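Long-range contact in D-ribose pyranase (Bacillus subtilis, PDB 1OGD), which probably interconverts the beta-pyran and beta-furan forms of D-ribose, the first step of ribose breakdown in the cytoplasm: residues V37-L48 / K106-F117. Numbering follows the deposited sequence.
Sequences VLKIDLSLKPGL and KDAKAVIRTGEF
The carboxylate of D41 is gripped at both oxygens and joined to R113 of the adjacent strand. D41 OD1 takes R113 NH1 at 2.8 Å on its syn side, a salt bridge in which the donor comes edge-on from the guanidinium although the two planes stand 74° apart; S9 of a second subunit also donates to OD1. D41 OD2 receives S43 OG at 2.6 Å and S43 N at 3.0 Å, the latter an Asx turn that bends the chain as strand 38-41 ends. With CG anti to the backbone N (chi1 -175°) and the chain extended to NE, R113 runs alongside D41, and its NH2 and NH1 go on to A29 O and to L7 O of the second subunit. An asparagine in place of D41 would probably leave the buried guanidinium without its countercharge, and could put an amide NH2 where S43 N and OG need an acceptor. Between the backbones the pairing is parallel, with I40 N meeting V111 O at 2.9 Å and R113 N returning to I40 O. Farther on, G47 N reaches G115 O at 2.6 Å, from above the carbonyl plane; a side chain on G115 would strike K45 O and L48 O. P46 lays CB over the F117 ring centre, 4.0 Å away, a CH-pi contact. Strand 38-41 is outermost in the chain's mixed sheet; strand 110-113 separates it from strand 23-27, while I40 and I112 pack on helix 9-17.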
# COMPACT_ATOMS: atom_id res chain seq x y z
N VAL A 37 5.55 3.49 -16.26
CA VAL A 37 5.09 2.54 -17.27
C VAL A 37 5.50 1.13 -16.89
O VAL A 37 6.66 0.88 -16.55
CB VAL A 37 5.68 2.89 -18.67
CG1 VAL A 37 5.24 1.84 -19.69
CG2 VAL A 37 5.20 4.27 -19.10
N LEU A 38 4.54 0.21 -16.93
CA LEU A 38 4.80 -1.18 -16.58
C LEU A 38 5.82 -1.82 -17.51
O LEU A 38 5.74 -1.70 -18.73
CB LEU A 38 3.50 -1.99 -16.64
CG LEU A 38 3.64 -3.49 -16.37
CD1 LEU A 38 4.09 -3.73 -14.93
CD2 LEU A 38 2.30 -4.18 -16.65
N LYS A 39 6.78 -2.52 -16.91
CA LYS A 39 7.82 -3.18 -17.66
C LYS A 39 7.75 -4.70 -17.50
O LYS A 39 7.79 -5.23 -16.40
CB LYS A 39 9.18 -2.68 -17.18
CG LYS A 39 10.39 -3.29 -17.87
CD LYS A 39 11.63 -2.72 -17.22
CE LYS A 39 12.90 -3.23 -17.85
NZ LYS A 39 14.05 -2.60 -17.15
N ILE A 40 7.63 -5.40 -18.63
CA ILE A 40 7.57 -6.85 -18.61
C ILE A 40 8.80 -7.32 -19.38
O ILE A 40 8.87 -7.18 -20.60
CB ILE A 40 6.28 -7.35 -19.27
CG1 ILE A 40 5.07 -6.77 -18.53
CG2 ILE A 40 6.24 -8.86 -19.25
CD1 ILE A 40 3.72 -7.07 -19.18
N ASP A 41 9.76 -7.87 -18.65
CA ASP A 41 11.02 -8.31 -19.24
C ASP A 41 11.02 -9.81 -19.57
O ASP A 41 11.01 -10.65 -18.67
CB ASP A 41 12.15 -7.96 -18.27
CG ASP A 41 13.52 -8.06 -18.90
OD1 ASP A 41 14.49 -7.61 -18.24
OD2 ASP A 41 13.65 -8.57 -20.04
N LEU A 42 11.05 -10.12 -20.86
CA LEU A 42 11.04 -11.51 -21.32
C LEU A 42 12.43 -12.01 -21.69
O LEU A 42 12.61 -13.19 -21.97
CB LEU A 42 10.13 -11.66 -22.56
CG LEU A 42 8.66 -11.26 -22.43
CD1 LEU A 42 7.99 -11.32 -23.80
CD2 LEU A 42 7.96 -12.18 -21.44
N SER A 43 13.41 -11.11 -21.68
CA SER A 43 14.77 -11.47 -22.04
C SER A 43 15.36 -12.59 -21.19
O SER A 43 15.08 -12.70 -20.00
CB SER A 43 15.69 -10.24 -21.99
OG SER A 43 15.90 -9.82 -20.65
N LEU A 44 16.18 -13.41 -21.83
CA LEU A 44 16.84 -14.52 -21.14
C LEU A 44 18.34 -14.37 -21.34
O LEU A 44 19.13 -14.56 -20.42
CB LEU A 44 16.35 -15.86 -21.70
CG LEU A 44 16.76 -17.14 -20.98
CD1 LEU A 44 16.38 -17.05 -19.50
CD2 LEU A 44 16.06 -18.33 -21.62
N LYS A 45 18.72 -14.01 -22.56
CA LYS A 45 20.12 -13.82 -22.93
C LYS A 45 20.12 -13.01 -24.22
O LYS A 45 19.09 -12.87 -24.87
CB LYS A 45 20.79 -15.18 -23.17
CG LYS A 45 20.17 -15.96 -24.32
CD LYS A 45 20.63 -17.41 -24.35
CE LYS A 45 22.11 -17.53 -24.68
NZ LYS A 45 22.52 -18.97 -24.72
N PRO A 46 21.27 -12.46 -24.61
CA PRO A 46 21.32 -11.67 -25.84
C PRO A 46 20.75 -12.45 -27.03
O PRO A 46 21.20 -13.56 -27.33
CB PRO A 46 22.81 -11.37 -25.99
CG PRO A 46 23.26 -11.26 -24.56
CD PRO A 46 22.58 -12.44 -23.92
N GLY A 47 19.75 -11.88 -27.69
CA GLY A 47 19.14 -12.53 -28.83
C GLY A 47 17.98 -13.46 -28.51
O GLY A 47 17.38 -14.03 -29.42
N LEU A 48 17.65 -13.62 -27.23
CA LEU A 48 16.54 -14.50 -26.85
C LEU A 48 15.68 -13.89 -25.74
O LEU A 48 16.14 -13.70 -24.61
CB LEU A 48 17.11 -15.85 -26.39
CG LEU A 48 16.19 -16.95 -25.86
CD1 LEU A 48 15.07 -17.23 -26.86
CD2 LEU A 48 17.00 -18.21 -25.61
N LYS A 106 5.77 7.11 -23.22
CA LYS A 106 5.30 7.52 -21.90
C LYS A 106 3.80 7.25 -21.77
O LYS A 106 3.26 7.19 -20.66
CB LYS A 106 5.59 9.01 -21.68
CG LYS A 106 7.07 9.36 -21.78
CD LYS A 106 7.32 10.86 -21.69
CE LYS A 106 6.90 11.43 -20.35
NZ LYS A 106 7.18 12.89 -20.28
N ASP A 107 3.13 7.07 -22.90
CA ASP A 107 1.69 6.80 -22.93
C ASP A 107 1.35 5.33 -23.05
O ASP A 107 0.18 4.95 -22.99
CB ASP A 107 1.03 7.56 -24.08
CG ASP A 107 0.94 9.05 -23.82
OD1 ASP A 107 0.41 9.42 -22.75
OD2 ASP A 107 1.40 9.84 -24.67
N ALA A 108 2.37 4.49 -23.24
CA ALA A 108 2.17 3.06 -23.39
C ALA A 108 1.65 2.41 -22.11
O ALA A 108 1.96 2.85 -21.00
CB ALA A 108 3.48 2.40 -23.79
N LYS A 109 0.85 1.36 -22.27
CA LYS A 109 0.30 0.64 -21.13
C LYS A 109 1.38 -0.27 -20.58
O LYS A 109 1.33 -0.69 -19.43
CB LYS A 109 -0.91 -0.20 -21.56
CG LYS A 109 -2.08 0.60 -22.10
CD LYS A 109 -2.64 1.53 -21.03
CE LYS A 109 -3.71 2.45 -21.60
NZ LYS A 109 -4.23 3.38 -20.55
N ALA A 110 2.38 -0.56 -21.40
CA ALA A 110 3.47 -1.43 -20.98
C ALA A 110 4.57 -1.46 -22.02
O ALA A 110 4.36 -1.15 -23.19
CB ALA A 110 2.94 -2.85 -20.75
N VAL A 111 5.76 -1.84 -21.56
CA VAL A 111 6.91 -1.98 -22.43
C VAL A 111 7.35 -3.42 -22.27
O VAL A 111 7.54 -3.89 -21.15
CB VAL A 111 8.07 -1.04 -22.02
CG1 VAL A 111 9.30 -1.32 -22.88
CG2 VAL A 111 7.64 0.41 -22.18
N ILE A 112 7.47 -4.13 -23.38
CA ILE A 112 7.89 -5.52 -23.36
C ILE A 112 9.35 -5.55 -23.80
O ILE A 112 9.67 -5.22 -24.95
CB ILE A 112 7.01 -6.37 -24.29
CG1 ILE A 112 5.54 -6.16 -23.92
CG2 ILE A 112 7.38 -7.83 -24.15
CD1 ILE A 112 4.56 -6.65 -24.95
N ARG A 113 10.23 -5.92 -22.89
CA ARG A 113 11.65 -5.97 -23.17
C ARG A 113 12.06 -7.33 -23.71
O ARG A 113 11.85 -8.35 -23.06
CB ARG A 113 12.45 -5.64 -21.90
CG ARG A 113 13.95 -5.54 -22.11
CD ARG A 113 14.64 -5.10 -20.83
NE ARG A 113 16.07 -4.87 -21.02
CZ ARG A 113 17.03 -5.57 -20.41
NH1 ARG A 113 16.73 -6.55 -19.57
NH2 ARG A 113 18.30 -5.28 -20.65
N THR A 114 12.65 -7.34 -24.90
CA THR A 114 13.11 -8.59 -25.52
C THR A 114 14.63 -8.66 -25.34
O THR A 114 15.24 -7.75 -24.77
CB THR A 114 12.79 -8.62 -27.02
OG1 THR A 114 13.57 -7.62 -27.69
CG2 THR A 114 11.31 -8.34 -27.26
N GLY A 115 15.24 -9.74 -25.82
CA GLY A 115 16.68 -9.88 -25.69
C GLY A 115 17.40 -9.36 -26.92
O GLY A 115 18.59 -9.61 -27.10
N GLU A 116 16.68 -8.62 -27.76
CA GLU A 116 17.23 -8.08 -29.00
C GLU A 116 18.39 -7.11 -28.78
O GLU A 116 18.23 -6.07 -28.13
CB GLU A 116 16.13 -7.37 -29.79
CG GLU A 116 16.53 -6.98 -31.20
CD GLU A 116 16.79 -8.19 -32.08
OE1 GLU A 116 15.90 -9.07 -32.15
OE2 GLU A 116 17.87 -8.26 -32.70
N PHE A 117 19.55 -7.45 -29.33
CA PHE A 117 20.74 -6.62 -29.22
C PHE A 117 21.10 -5.90 -30.52
O PHE A 117 22.28 -5.81 -30.87
CB PHE A 117 21.94 -7.46 -28.77
CG PHE A 117 22.21 -7.40 -27.29
CD1 PHE A 117 21.19 -7.62 -26.36
CD2 PHE A 117 23.49 -7.14 -26.81
CE1 PHE A 117 21.45 -7.59 -24.99
CE2 PHE A 117 23.76 -7.10 -25.44
CZ PHE A 117 22.73 -7.33 -24.53